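Local coordinates for protein thermostable carboxypeptidase 1 (Pyrococcus furiosus, PDB 1KA2) that removes amino acids one after another from the C-terminus of peptides as a cobalt-dependent, broad-specificity metallocarboxypeptidase of the M32 family, at residues N7-I13 / K72-L76; Q12-Y17 / E65-V70; W211-V215 / V322-P328; W218-F223 / F315-I319. All coordinates share one frame. Residues are numbered along the deposited sequence.

Contact 1 (N7-I13 / K72-L76)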
loop_
_atom_site.group_PDB
_atom_site.type_symbol
_atom_site.label_atom_id
_atom_site.label_comp_id
_atom_site.label_asym_id
_atom_site.label_seq_id
_atom_site.Cartn_x
_atom_site.Cartn_y
_atom_site.Cartn_z
ATOM N N ASN A 7 9.494 -3.513 -33.164
ATOM C CA ASN A 7 10.911 -3.841 -33.146
ATOM C C ASN A 7 11.316 -4.812 -32.041
ATOM O O ASN A 7 10.932 -4.658 -30.880
ATOM C CB ASN A 7 11.753 -2.580 -33.023
ATOM C CG ASN A 7 13.229 -2.886 -33.023
ATOM O OD1 ASN A 7 13.786 -3.288 -34.043
ATOM N ND2 ASN A 7 13.874 -2.723 -31.874
ATOM N N GLU A 8 12.118 -5.798 -32.421
ATOM C CA GLU A 8 12.603 -6.825 -31.510
ATOM C C GLU A 8 13.489 -6.272 -30.394
ATOM O O GLU A 8 13.372 -6.697 -29.246
ATOM C CB GLU A 8 13.368 -7.879 -32.306
ATOM C CG GLU A 8 13.914 -9.024 -31.483
ATOM C CD GLU A 8 12.858 -9.679 -30.630
ATOM O OE1 GLU A 8 11.689 -9.744 -31.071
ATOM O OE2 GLU A 8 13.201 -10.141 -29.522
ATOM N N THR A 9 14.381 -5.340 -30.725
ATOM C CA THR A 9 15.263 -4.755 -29.718
ATOM C C THR A 9 14.417 -3.980 -28.717
ATOM O O THR A 9 14.690 -3.990 -27.520
ATOM C CB THR A 9 16.318 -3.803 -30.351
ATOM O OG1 THR A 9 17.297 -4.581 -31.050
ATOM C CG2 THR A 9 17.012 -2.975 -29.281
ATOM N N ILE A 10 13.382 -3.319 -29.226
ATOM C CA ILE A 10 12.466 -2.544 -28.397
ATOM C C ILE A 10 11.697 -3.480 -27.445
ATOM O O ILE A 10 11.507 -3.155 -26.279
ATOM C CB ILE A 10 11.469 -1.758 -29.276
ATOM C CG1 ILE A 10 12.220 -0.750 -30.157
ATOM C CG2 ILE A 10 10.451 -1.041 -28.407
ATOM C CD1 ILE A 10 12.833 0.421 -29.421
ATOM N N LYS A 11 11.272 -4.643 -27.936
ATOM C CA LYS A 11 10.541 -5.589 -27.093
ATOM C C LYS A 11 11.416 -6.155 -25.985
ATOM O O LYS A 11 10.947 -6.353 -24.867
ATOM C CB LYS A 11 10.005 -6.772 -27.901
ATOM C CG LYS A 11 8.920 -6.482 -28.919
ATOM C CD LYS A 11 8.518 -7.811 -29.571
ATOM C CE LYS A 11 7.766 -7.630 -30.869
ATOM N NZ LYS A 11 7.545 -8.949 -31.533
ATOM N N GLN A 12 12.678 -6.449 -26.298
ATOM C CA GLN A 12 13.586 -6.999 -25.298
ATOM C C GLN A 12 13.736 -5.976 -24.183
ATOM O O GLN A 12 13.835 -6.322 -23.015
ATOM C CB GLN A 12 14.969 -7.284 -25.892
ATOM C CG GLN A 12 14.992 -8.131 -27.157
ATOM C CD GLN A 12 16.405 -8.543 -27.540
ATOM O OE1 GLN A 12 16.969 -9.472 -26.957
ATOM N NE2 GLN A 12 16.991 -7.839 -28.504
ATOM N N ILE A 13 13.757 -4.708 -24.565
ATOM C CA ILE A 13 13.891 -3.628 -23.607
ATOM C C ILE A 13 12.662 -3.549 -22.714
ATOM O O ILE A 13 12.784 -3.526 -21.486
ATOM C CB ILE A 13 14.094 -2.277 -24.330
ATOM C CG1 ILE A 13 15.488 -2.240 -24.961
ATOM C CG2 ILE A 13 13.896 -1.120 -23.355
ATOM C CD1 ILE A 13 15.752 -1.002 -25.806
ATOM N N LYS A 72 22.019 0.108 -28.452
ATOM C CA LYS A 72 21.764 -0.592 -29.702
ATOM C C LYS A 72 20.542 -0.033 -30.428
ATOM O O LYS A 72 20.626 0.343 -31.598
ATOM C CB LYS A 72 21.561 -2.083 -29.427
ATOM C CG LYS A 72 21.331 -2.927 -30.673
ATOM C CD LYS A 72 21.018 -4.366 -30.301
ATOM C CE LYS A 72 20.856 -5.241 -31.531
ATOM N NZ LYS A 72 22.127 -5.345 -32.302
ATOM N N ALA A 73 19.408 0.017 -29.733
ATOM C CA ALA A 73 18.171 0.522 -30.324
ATOM C C ALA A 73 18.337 1.961 -30.785
ATOM O O ALA A 73 17.771 2.375 -31.800
ATOM C CB ALA A 73 17.033 0.429 -29.315
ATOM N N LYS A 74 19.120 2.724 -30.031
ATOM C CA LYS A 74 19.366 4.121 -30.349
ATOM C C LYS A 74 20.060 4.164 -31.709
ATOM O O LYS A 74 20.054 5.186 -32.404
ATOM C CB LYS A 74 20.248 4.745 -29.261
ATOM C CG LYS A 74 20.438 6.248 -29.375
ATOM C CD LYS A 74 21.301 6.776 -28.236
ATOM C CE LYS A 74 21.491 8.274 -28.368
ATOM N NZ LYS A 74 22.286 8.840 -27.254
ATOM N N GLY A 75 20.642 3.029 -32.083
ATOM C CA GLY A 75 21.325 2.927 -33.356
ATOM C C GLY A 75 20.470 2.260 -34.416
ATOM O O GLY A 75 20.983 1.635 -35.335
ATOM N N LEU A 76 19.158 2.383 -34.284
ATOM C CA LEU A 76 18.242 1.803 -35.254
ATOM C C LEU A 76 17.432 2.964 -35.897
ATOM O O LEU A 76 17.016 3.909 -35.216
ATOM C CB LEU A 76 17.295 0.824 -34.557
ATOM C CG LEU A 76 17.955 -0.407 -33.938
ATOM C CD1 LEU A 76 16.925 -1.399 -33.374
ATOM C CD2 LEU A 76 18.791 -1.204 -34.934
#
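Thr9 lays its methyl against Ala73, with Thr9 CG2 3.4 Å from Ala73 CB, and this overlap is the heart of the contact between the start of helix 8-36 and the end of helix 64-74. The small alanine lets the backbones come close, the CA atoms of Thr9 and Ala73 lying 6.1 Å apart. Ala73 also receives two isoleucines from successive turns: Ile10 CD1 stands 4.2 Å and Ile13 CD1 4.0 Å from Ala73 CB. The chain turns near Gly75, and Leu76 points back so that its CD1 lies 3.9 Å from Thr9 CB. On another side the aliphatic part of Lys72 covers the threonine, Lys72 CE being 3.7 Å from Thr9 OG1. Asn7 holds the N-cap position of helix 8-36, and its backbone N is hydrogen-bonded to Glu83 of helix 81-99. That same helix meets Ile10 through Glu83 and Ile86, and Ile13 through Leu90, so three helices of this N-terminal region converge here. No hydrogen bond joins the two segments; with 219 Å² buried, the contact rests on methyl and methylene groups, and its closeness depends on shape, an alanine set among branched side chains.

Contact 2 (Q12-Y17 / E65-V70)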
loop_
_atom_site.group_PDB
_atom_site.type_symbol
_atom_site.label_atom_id
_atom_site.label_comp_id
_atom_site.label_asym_id
_atom_site.label_seq_id
_atom_site.Cartn_x
_atom_site.Cartn_y
_atom_site.Cartn_z
ATOM N N GLN A 12 12.678 -6.449 -26.298
ATOM C CA GLN A 12 13.586 -6.999 -25.298
ATOM C C GLN A 12 13.736 -5.976 -24.183
ATOM O O GLN A 12 13.835 -6.322 -23.015
ATOM C CB GLN A 12 14.969 -7.284 -25.892
ATOM C CG GLN A 12 14.992 -8.131 -27.157
ATOM C CD GLN A 12 16.405 -8.543 -27.540
ATOM O OE1 GLN A 12 16.969 -9.472 -26.957
ATOM N NE2 GLN A 12 16.991 -7.839 -28.504
ATOM N N ILE A 13 13.757 -4.708 -24.565
ATOM C CA ILE A 13 13.891 -3.628 -23.607
ATOM C C ILE A 13 12.662 -3.549 -22.714
ATOM O O ILE A 13 12.784 -3.526 -21.486
ATOM C CB ILE A 13 14.094 -2.277 -24.330
ATOM C CG1 ILE A 13 15.488 -2.240 -24.961
ATOM C CG2 ILE A 13 13.896 -1.120 -23.355
ATOM C CD1 ILE A 13 15.752 -1.002 -25.806
ATOM N N LEU A 14 11.481 -3.523 -23.327
ATOM C CA LEU A 14 10.235 -3.437 -22.575
ATOM C C LEU A 14 10.053 -4.593 -21.597
ATOM O O LEU A 14 9.481 -4.409 -20.522
ATOM C CB LEU A 14 9.033 -3.357 -23.527
ATOM C CG LEU A 14 8.973 -2.111 -24.417
ATOM C CD1 LEU A 14 7.672 -2.105 -25.217
ATOM C CD2 LEU A 14 9.086 -0.848 -23.560
ATOM N N ALA A 15 10.539 -5.777 -21.964
ATOM C CA ALA A 15 10.443 -6.947 -21.092
ATOM C C ALA A 15 11.306 -6.731 -19.844
ATOM O O ALA A 15 10.885 -7.040 -18.737
ATOM C CB ALA A 15 10.901 -8.199 -21.834
ATOM N N LYS A 16 12.518 -6.212 -20.021
ATOM C CA LYS A 16 13.372 -5.949 -18.871
ATOM C C LYS A 16 12.812 -4.774 -18.079
ATOM O O LYS A 16 12.830 -4.784 -16.859
ATOM C CB LYS A 16 14.801 -5.626 -19.309
ATOM C CG LYS A 16 15.550 -6.808 -19.875
ATOM C CD LYS A 16 16.918 -6.394 -20.404
ATOM C CE LYS A 16 17.846 -7.588 -20.469
ATOM N NZ LYS A 16 18.063 -8.128 -19.105
ATOM N N TYR A 17 12.308 -3.764 -18.782
ATOM C CA TYR A 17 11.743 -2.577 -18.138
ATOM C C TYR A 17 10.590 -2.895 -17.169
ATOM O O TYR A 17 10.380 -2.176 -16.168
ATOM C CB TYR A 17 11.242 -1.593 -19.193
ATOM C CG TYR A 17 10.815 -0.275 -18.597
ATOM C CD1 TYR A 17 11.764 0.620 -18.116
ATOM C CD2 TYR A 17 9.464 0.052 -18.466
ATOM C CE1 TYR A 17 11.389 1.815 -17.512
ATOM C CE2 TYR A 17 9.070 1.249 -17.856
ATOM C CZ TYR A 17 10.048 2.123 -17.382
ATOM O OH TYR A 17 9.715 3.301 -16.770
ATOM N N GLU A 65 23.408 -5.115 -19.575
ATOM C CA GLU A 65 22.439 -5.635 -20.523
ATOM C C GLU A 65 21.432 -4.568 -20.939
ATOM O O GLU A 65 21.223 -4.326 -22.132
ATOM C CB GLU A 65 21.696 -6.816 -19.912
ATOM C CG GLU A 65 22.567 -8.017 -19.646
ATOM C CD GLU A 65 21.805 -9.121 -18.952
ATOM O OE1 GLU A 65 20.684 -9.437 -19.407
ATOM O OE2 GLU A 65 22.319 -9.675 -17.955
ATOM N N PHE A 66 20.813 -3.928 -19.953
ATOM C CA PHE A 66 19.825 -2.901 -20.238
ATOM C C PHE A 66 20.448 -1.728 -20.996
ATOM O O PHE A 66 19.919 -1.290 -22.019
ATOM C CB PHE A 66 19.182 -2.402 -18.939
ATOM C CG PHE A 66 17.905 -1.633 -19.153
ATOM C CD1 PHE A 66 16.737 -2.288 -19.530
ATOM C CD2 PHE A 66 17.877 -0.257 -19.006
ATOM C CE1 PHE A 66 15.562 -1.576 -19.760
ATOM C CE2 PHE A 66 16.716 0.459 -19.235
ATOM C CZ PHE A 66 15.556 -0.202 -19.612
ATOM N N VAL A 67 21.572 -1.221 -20.503
ATOM C CA VAL A 67 22.221 -0.105 -21.172
ATOM C C VAL A 67 22.630 -0.479 -22.596
ATOM O O VAL A 67 22.431 0.313 -23.522
ATOM C CB VAL A 67 23.468 0.391 -20.391
ATOM C CG1 VAL A 67 24.109 1.559 -21.130
ATOM C CG2 VAL A 67 23.068 0.818 -18.985
ATOM N N ASN A 68 23.195 -1.672 -22.779
ATOM C CA ASN A 68 23.608 -2.117 -24.118
ATOM C C ASN A 68 22.421 -2.101 -25.089
ATOM O O ASN A 68 22.545 -1.647 -26.221
ATOM C CB ASN A 68 24.207 -3.540 -24.080
ATOM C CG ASN A 68 25.609 -3.587 -23.461
ATOM O OD1 ASN A 68 26.369 -2.612 -23.516
ATOM N ND2 ASN A 68 25.964 -4.741 -22.895
ATOM N N LEU A 69 21.276 -2.600 -24.635
ATOM C CA LEU A 69 20.071 -2.639 -25.457
ATOM C C LEU A 69 19.615 -1.251 -25.900
ATOM O O LEU A 69 19.269 -1.046 -27.065
ATOM C CB LEU A 69 18.934 -3.335 -24.700
ATOM C CG LEU A 69 19.006 -4.861 -24.622
ATOM C CD1 LEU A 69 17.781 -5.402 -23.908
ATOM C CD2 LEU A 69 19.084 -5.432 -26.030
ATOM N N VAL A 70 19.612 -0.305 -24.964
ATOM C CA VAL A 70 19.201 1.064 -25.257
ATOM C C VAL A 70 20.153 1.694 -26.270
ATOM O O VAL A 70 19.725 2.383 -27.197
ATOM C CB VAL A 70 19.171 1.935 -23.967
ATOM C CG1 VAL A 70 18.935 3.404 -24.323
ATOM C CG2 VAL A 70 18.075 1.443 -23.033
#
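Two helices running nearly antiparallel, at 147° with axes 10.1 Å apart, illustrate how one ion pair can edge an apolar interface. Lys16 NZ donates a hydrogen bond to Glu65 OE1 at 2.9 Å, forming a salt bridge, while the lysine's methylenes lie over helix 64-74: Lys16 CD is 3.7 Å from Leu69 CD1. Within the helices, Tyr17 N bonds to Ile13 O at 2.8 Å and Leu69 N to Glu65 O at 3.0 Å, whereas Glu65 N, near the start of its helix, bonds to the His63 side chain. Inside the ion pair, Ile13 CG1 packs 3.6 Å from Leu69 CB, and Phe66 reaches between the helices, its CE1 4.0 Å from Ile13 CG2 and its CZ 4.2 Å from Tyr17 CD1. Leu90 touches both Ile13 and Phe66, so that helix 81-99 joins the same apolar layer. With the one hydrogen bond between the segments at the margin, 424 Å² is buried in all, much of it on Ile13, Phe66 and Leu69, and the charges add one directional link.

Contact 3 (W211-V215 / V322-P328)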
loop_
_atom_site.group_PDB
_atom_site.type_symbol
_atom_site.label_atom_id
_atom_site.label_comp_id
_atom_site.label_asym_id
_atom_site.label_seq_id
_atom_site.Cartn_x
_atom_site.Cartn_y
_atom_site.Cartn_z
ATOM N N TRP A 211 -18.869 17.524 6.493
ATOM C CA TRP A 211 -19.576 18.477 5.642
ATOM C C TRP A 211 -18.856 18.687 4.312
ATOM O O TRP A 211 -19.464 18.579 3.250
ATOM C CB TRP A 211 -19.717 19.843 6.326
ATOM C CG TRP A 211 -20.573 19.870 7.556
ATOM C CD1 TRP A 211 -21.376 18.870 8.028
ATOM C CD2 TRP A 211 -20.721 20.970 8.465
ATOM N NE1 TRP A 211 -22.011 19.278 9.175
ATOM C CE2 TRP A 211 -21.630 20.562 9.467
ATOM C CE3 TRP A 211 -20.177 22.260 8.528
ATOM C CZ2 TRP A 211 -22.004 21.398 10.524
ATOM C CZ3 TRP A 211 -20.550 23.094 9.579
ATOM C CH2 TRP A 211 -21.454 22.658 10.562
ATOM N N MET A 212 -17.561 18.993 4.381
ATOM C CA MET A 212 -16.777 19.241 3.180
ATOM C C MET A 212 -16.454 17.990 2.392
ATOM O O MET A 212 -16.279 18.059 1.174
ATOM C CB MET A 212 -15.481 19.985 3.519
ATOM C CG MET A 212 -15.713 21.445 3.862
ATOM S SD MET A 212 -16.837 22.202 2.670
ATOM C CE MET A 212 -15.788 22.283 1.237
ATOM N N GLU A 213 -16.372 16.845 3.063
ATOM C CA GLU A 213 -16.078 15.633 2.317
ATOM C C GLU A 213 -17.286 15.280 1.451
ATOM O O GLU A 213 -17.154 14.609 0.428
ATOM C CB GLU A 213 -15.639 14.471 3.246
ATOM C CG GLU A 213 -16.648 13.894 4.206
ATOM C CD GLU A 213 -15.999 12.903 5.169
ATOM O OE1 GLU A 213 -16.721 12.171 5.873
ATOM O OE2 GLU A 213 -14.757 12.861 5.233
ATOM N N ARG A 214 -18.461 15.770 1.843
ATOM C CA ARG A 214 -19.670 15.545 1.061
ATOM C C ARG A 214 -19.592 16.456 -0.172
ATOM O O ARG A 214 -19.993 16.073 -1.273
ATOM C CB ARG A 214 -20.931 15.878 1.879
ATOM C CG ARG A 214 -21.333 14.817 2.910
ATOM C CD ARG A 214 -22.798 14.972 3.340
ATOM N NE ARG A 214 -22.994 15.851 4.491
ATOM C CZ ARG A 214 -22.740 15.501 5.750
ATOM N NH1 ARG A 214 -22.280 14.289 6.021
ATOM N NH2 ARG A 214 -22.955 16.359 6.737
ATOM N N VAL A 215 -19.071 17.665 0.020
ATOM C CA VAL A 215 -18.938 18.612 -1.082
ATOM C C VAL A 215 -17.850 18.144 -2.052
ATOM O O VAL A 215 -18.072 18.108 -3.264
ATOM C CB VAL A 215 -18.613 20.036 -0.560
ATOM C CG1 VAL A 215 -18.211 20.937 -1.705
ATOM C CG2 VAL A 215 -19.845 20.630 0.130
ATOM N N VAL A 322 -24.722 23.008 -3.533
ATOM C CA VAL A 322 -24.138 21.961 -2.708
ATOM C C VAL A 322 -23.531 22.540 -1.439
ATOM O O VAL A 322 -23.581 21.921 -0.372
ATOM C CB VAL A 322 -23.056 21.199 -3.480
ATOM C CG1 VAL A 322 -22.440 20.127 -2.597
ATOM C CG2 VAL A 322 -23.672 20.580 -4.724
ATOM N N LEU A 323 -22.948 23.727 -1.564
ATOM C CA LEU A 323 -22.349 24.404 -0.422
ATOM C C LEU A 323 -23.453 24.751 0.585
ATOM O O LEU A 323 -23.280 24.601 1.793
ATOM C CB LEU A 323 -21.637 25.687 -0.880
ATOM C CG LEU A 323 -20.371 25.573 -1.737
ATOM C CD1 LEU A 323 -19.809 26.973 -1.996
ATOM C CD2 LEU A 323 -19.328 24.717 -1.026
ATOM N N LYS A 324 -24.587 25.220 0.067
ATOM C CA LYS A 324 -25.730 25.594 0.897
ATOM C C LYS A 324 -26.317 24.387 1.631
ATOM O O LYS A 324 -26.670 24.479 2.805
ATOM C CB LYS A 324 -26.821 26.243 0.034
ATOM C CG LYS A 324 -26.454 27.607 -0.553
ATOM C CD LYS A 324 -26.461 28.702 0.510
ATOM C CE LYS A 324 -27.866 28.993 1.016
ATOM N NZ LYS A 324 -28.754 29.498 -0.073
ATOM N N GLU A 325 -26.421 23.260 0.933
ATOM C CA GLU A 325 -26.969 22.037 1.523
ATOM C C GLU A 325 -26.155 21.506 2.697
ATOM O O GLU A 325 -26.712 21.083 3.706
ATOM C CB GLU A 325 -27.056 20.928 0.468
ATOM C CG GLU A 325 -28.192 21.062 -0.530
ATOM C CD GLU A 325 -28.151 19.978 -1.597
ATOM O OE1 GLU A 325 -28.076 18.777 -1.232
ATOM O OE2 GLU A 325 -28.196 20.329 -2.799
ATOM N N ASN A 326 -24.833 21.542 2.560
ATOM C CA ASN A 326 -23.940 21.006 3.577
ATOM C C ASN A 326 -23.303 21.981 4.558
ATOM O O ASN A 326 -22.798 21.561 5.600
ATOM C CB ASN A 326 -22.843 20.201 2.884
ATOM C CG ASN A 326 -23.376 18.943 2.225
ATOM O OD1 ASN A 326 -23.573 17.922 2.885
ATOM N ND2 ASN A 326 -23.625 19.013 0.920
ATOM N N LEU A 327 -23.311 23.271 4.241
ATOM C CA LEU A 327 -22.700 24.249 5.134
ATOM C C LEU A 327 -23.729 25.226 5.714
ATOM O O LEU A 327 -24.278 26.067 4.993
ATOM C CB LEU A 327 -21.605 25.005 4.383
ATOM C CG LEU A 327 -20.572 24.119 3.667
ATOM C CD1 LEU A 327 -19.635 24.995 2.852
ATOM C CD2 LEU A 327 -19.787 23.291 4.677
ATOM N N PRO A 328 -23.998 25.125 7.032
ATOM C CA PRO A 328 -24.960 25.984 7.732
ATOM C C PRO A 328 -24.654 27.467 7.578
ATOM O O PRO A 328 -25.537 28.258 7.257
ATOM C CB PRO A 328 -24.837 25.531 9.186
ATOM C CG PRO A 328 -24.487 24.085 9.051
ATOM C CD PRO A 328 -23.447 24.114 7.951
#
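This is an antiparallel helix pair, helix 209-223 against the C-terminal end of helix 313-326, crossing at 153° with axes 9.5 Å apart in the largely helical M32 fold. Val322 opens the contact, its CG1 3.8 Å from Val215 CG2. Leu323 follows, its CD2 4.0 Å from Val215 CG1; Ile264 of helix 261-278, which bears the HEXXH motif, touches both Val215 and Leu323. One turn later Asn326 works in two directions: its ND2 donates to Val322 O (3.2 Å), while its OD1 accepts from Arg214 NE (2.7 Å). The asparagine thus bonds back to its own helix and across to the other. Asn326 O also lies over a face of the Trp211 indole, 3.4 Å from Trp211 CG. Leu327 leaves helical geometry, yet its side chain returns to the interface, with CD2 3.7 Å from Met212 SD and 3.8 Å from Trp211 CB. Pro328 then makes a CH-pi contact, its CD 3.6 Å from the centroid of the six-membered ring of Trp211 and 19° off the ring normal.

Contact 4 (W218-F223 / F315-I319)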
loop_
_atom_site.group_PDB
_atom_site.type_symbol
_atom_site.label_atom_id
_atom_site.label_comp_id
_atom_site.label_asym_id
_atom_site.label_seq_id
_atom_site.Cartn_x
_atom_site.Cartn_y
_atom_site.Cartn_z
ATOM N N TRP A 218 -19.039 15.179 -4.105
ATOM C CA TRP A 218 -20.001 15.606 -5.113
ATOM C C TRP A 218 -19.300 16.229 -6.314
ATOM O O TRP A 218 -19.679 15.985 -7.461
ATOM C CB TRP A 218 -20.962 16.633 -4.517
ATOM C CG TRP A 218 -22.096 17.027 -5.427
ATOM C CD1 TRP A 218 -23.315 16.412 -5.533
ATOM C CD2 TRP A 218 -22.141 18.157 -6.311
ATOM N NE1 TRP A 218 -24.115 17.092 -6.417
ATOM C CE2 TRP A 218 -23.424 18.168 -6.909
ATOM C CE3 TRP A 218 -21.226 19.161 -6.652
ATOM C CZ2 TRP A 218 -23.818 19.148 -7.830
ATOM C CZ3 TRP A 218 -21.614 20.137 -7.570
ATOM C CH2 TRP A 218 -22.902 20.122 -8.147
ATOM N N ILE A 219 -18.288 17.047 -6.052
ATOM C CA ILE A 219 -17.566 17.686 -7.141
ATOM C C ILE A 219 -16.811 16.644 -7.966
ATOM O O ILE A 219 -16.833 16.680 -9.202
ATOM C CB ILE A 219 -16.580 18.748 -6.612
ATOM C CG1 ILE A 219 -17.366 19.901 -5.984
ATOM C CG2 ILE A 219 -15.680 19.247 -7.745
ATOM C CD1 ILE A 219 -16.502 21.028 -5.443
ATOM N N LEU A 220 -16.150 15.703 -7.300
ATOM C CA LEU A 220 -15.416 14.695 -8.050
ATOM C C LEU A 220 -16.339 13.837 -8.927
ATOM O O LEU A 220 -15.954 13.453 -10.030
ATOM C CB LEU A 220 -14.579 13.831 -7.108
ATOM C CG LEU A 220 -13.355 14.564 -6.530
ATOM C CD1 LEU A 220 -12.607 13.641 -5.583
ATOM C CD2 LEU A 220 -12.431 15.023 -7.662
ATOM N N GLN A 221 -17.551 13.549 -8.460
ATOM C CA GLN A 221 -18.484 12.762 -9.271
ATOM C C GLN A 221 -18.971 13.628 -10.437
ATOM O O GLN A 221 -19.255 13.121 -11.525
ATOM C CB GLN A 221 -19.673 12.298 -8.432
ATOM C CG GLN A 221 -19.264 11.695 -7.098
ATOM C CD GLN A 221 -20.443 11.136 -6.303
ATOM O OE1 GLN A 221 -20.622 9.925 -6.234
ATOM N NE2 GLN A 221 -21.246 12.008 -5.710
ATOM N N LYS A 222 -19.052 14.938 -10.218
ATOM C CA LYS A 222 -19.473 15.834 -11.281
ATOM C C LYS A 222 -18.408 15.876 -12.362
ATOM O O LYS A 222 -18.719 16.070 -13.536
ATOM C CB LYS A 222 -19.741 17.235 -10.734
ATOM C CG LYS A 222 -21.084 17.346 -10.049
ATOM C CD LYS A 222 -22.201 16.942 -11.003
ATOM C CE LYS A 222 -23.524 16.813 -10.270
ATOM N NZ LYS A 222 -24.612 16.356 -11.181
ATOM N N PHE A 223 -17.155 15.693 -11.955
ATOM C CA PHE A 223 -16.026 15.680 -12.890
ATOM C C PHE A 223 -15.906 14.315 -13.568
ATOM O O PHE A 223 -15.167 14.160 -14.545
ATOM C CB PHE A 223 -14.699 15.957 -12.165
ATOM C CG PHE A 223 -14.493 17.398 -11.760
ATOM C CD1 PHE A 223 -15.324 18.411 -12.232
ATOM C CD2 PHE A 223 -13.421 17.745 -10.931
ATOM C CE1 PHE A 223 -15.091 19.740 -11.888
ATOM C CE2 PHE A 223 -13.177 19.073 -10.582
ATOM C CZ PHE A 223 -14.012 20.072 -11.061
ATOM N N PHE A 315 -18.095 27.706 -12.185
ATOM C CA PHE A 315 -17.852 26.602 -11.256
ATOM C C PHE A 315 -18.505 26.945 -9.912
ATOM O O PHE A 315 -19.052 26.085 -9.229
ATOM C CB PHE A 315 -16.338 26.360 -11.070
ATOM C CG PHE A 315 -16.021 25.171 -10.197
ATOM C CD1 PHE A 315 -16.135 23.877 -10.696
ATOM C CD2 PHE A 315 -15.687 25.349 -8.857
ATOM C CE1 PHE A 315 -15.936 22.772 -9.871
ATOM C CE2 PHE A 315 -15.484 24.256 -8.019
ATOM C CZ PHE A 315 -15.609 22.956 -8.531
ATOM N N VAL A 316 -18.474 28.222 -9.554
ATOM C CA VAL A 316 -19.069 28.677 -8.305
ATOM C C VAL A 316 -20.588 28.486 -8.299
ATOM O O VAL A 316 -21.167 28.077 -7.282
ATOM C CB VAL A 316 -18.729 30.167 -8.028
ATOM C CG1 VAL A 316 -19.683 30.738 -6.966
ATOM C CG2 VAL A 316 -17.259 30.271 -7.579
ATOM N N GLU A 317 -21.233 28.811 -9.421
ATOM C CA GLU A 317 -22.687 28.659 -9.539
ATOM C C GLU A 317 -23.057 27.186 -9.485
ATOM O O GLU A 317 -24.040 26.817 -8.863
ATOM C CB GLU A 317 -23.200 29.263 -10.847
ATOM C CG GLU A 317 -23.095 30.771 -10.919
ATOM C CD GLU A 317 -23.432 31.327 -12.296
ATOM O OE1 GLU A 317 -23.379 32.569 -12.462
ATOM O OE2 GLU A 317 -23.744 30.520 -13.200
ATOM N N LEU A 318 -22.247 26.352 -10.127
ATOM C CA LEU A 318 -22.466 24.908 -10.159
ATOM C C LEU A 318 -22.428 24.232 -8.793
ATOM O O LEU A 318 -23.219 23.333 -8.507
ATOM C CB LEU A 318 -21.409 24.256 -11.053
ATOM C CG LEU A 318 -21.335 22.725 -10.957
ATOM C CD1 LEU A 318 -22.666 22.121 -11.425
ATOM C CD2 LEU A 318 -20.155 22.217 -11.793
ATOM N N ILE A 319 -21.490 24.664 -7.958
ATOM C CA ILE A 319 -21.306 24.087 -6.626
ATOM C C ILE A 319 -22.093 24.810 -5.530
ATOM O O ILE A 319 -22.344 24.253 -4.448
ATOM C CB ILE A 319 -19.809 24.114 -6.235
ATOM C CG1 ILE A 319 -18.952 23.721 -7.437
ATOM C CG2 ILE A 319 -19.542 23.160 -5.075
ATOM C CD1 ILE A 319 -19.335 22.413 -8.090
#
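Apolar side chains carry this contact, and no hydrogen bond joins its two segments. Among the contacts made by aliphatic side chains, Ile219 is central: its CD1 lies 3.7 Å from Ile319 CG2 and also 3.7 Å from Phe315 CZ, so one methyl group bridges two residues a helical turn apart. Ile219 and Ile319 are also the pair whose CA atoms are nearest, at 7.4 Å. A second group centres on the indole. Trp218 presents the edge of its ring to Ile319, CZ3 standing 3.3 Å from Ile319 CD1, and its CH2 is 3.8 Å from Leu318 CD1 and 3.2 Å from the backbone Leu318 O. The purely aromatic pair is Phe223 and Phe315, which meet rim to rim with centroids 5.9 Å apart and planes at 41°; the closest approach is Phe223 CZ to Phe315 CE1, 3.5 Å. Bulky side chains fill a wide gap, for the axes approach no closer than 12.0 Å and cross steeply at 116°. In the surrounding fold, Phe223 makes edge-to-face contacts with Trp305 of helix 295-309 and with Phe453, and its side chain is about 9 Å from that of the metal ligand His269. Ile219 touches Ile264, and Phe223 touches Val268 and Phe271, so this junction of helices 209-223 and 313-326 packs against the helix of the HEXXH motif, while helix 335-342 touches Val316.

In the fold
From the N terminus, helix 8-36 meets helix 64-74 twice. Contact 1 closes the longer loop and contact 2 nests inside it, as expected where antiparallel helices pair; the two share Gln12 and Ile13, and Thr9 CG2 touches Leu69 O at 3.7 Å. Contact 3 opens only after both have closed, and contact 4 nests within its loop, which contains the three short strands and the helix of the metal-binding histidines. Contacts 3 and 4 join through Val322 CG2 and Trp218 CE2, 3.3 Å apart, and tie helix 209-223 to helix 313-326. The centres of contacts 1 and 3 are about 55 Å apart, on opposite sides of the chain's centre.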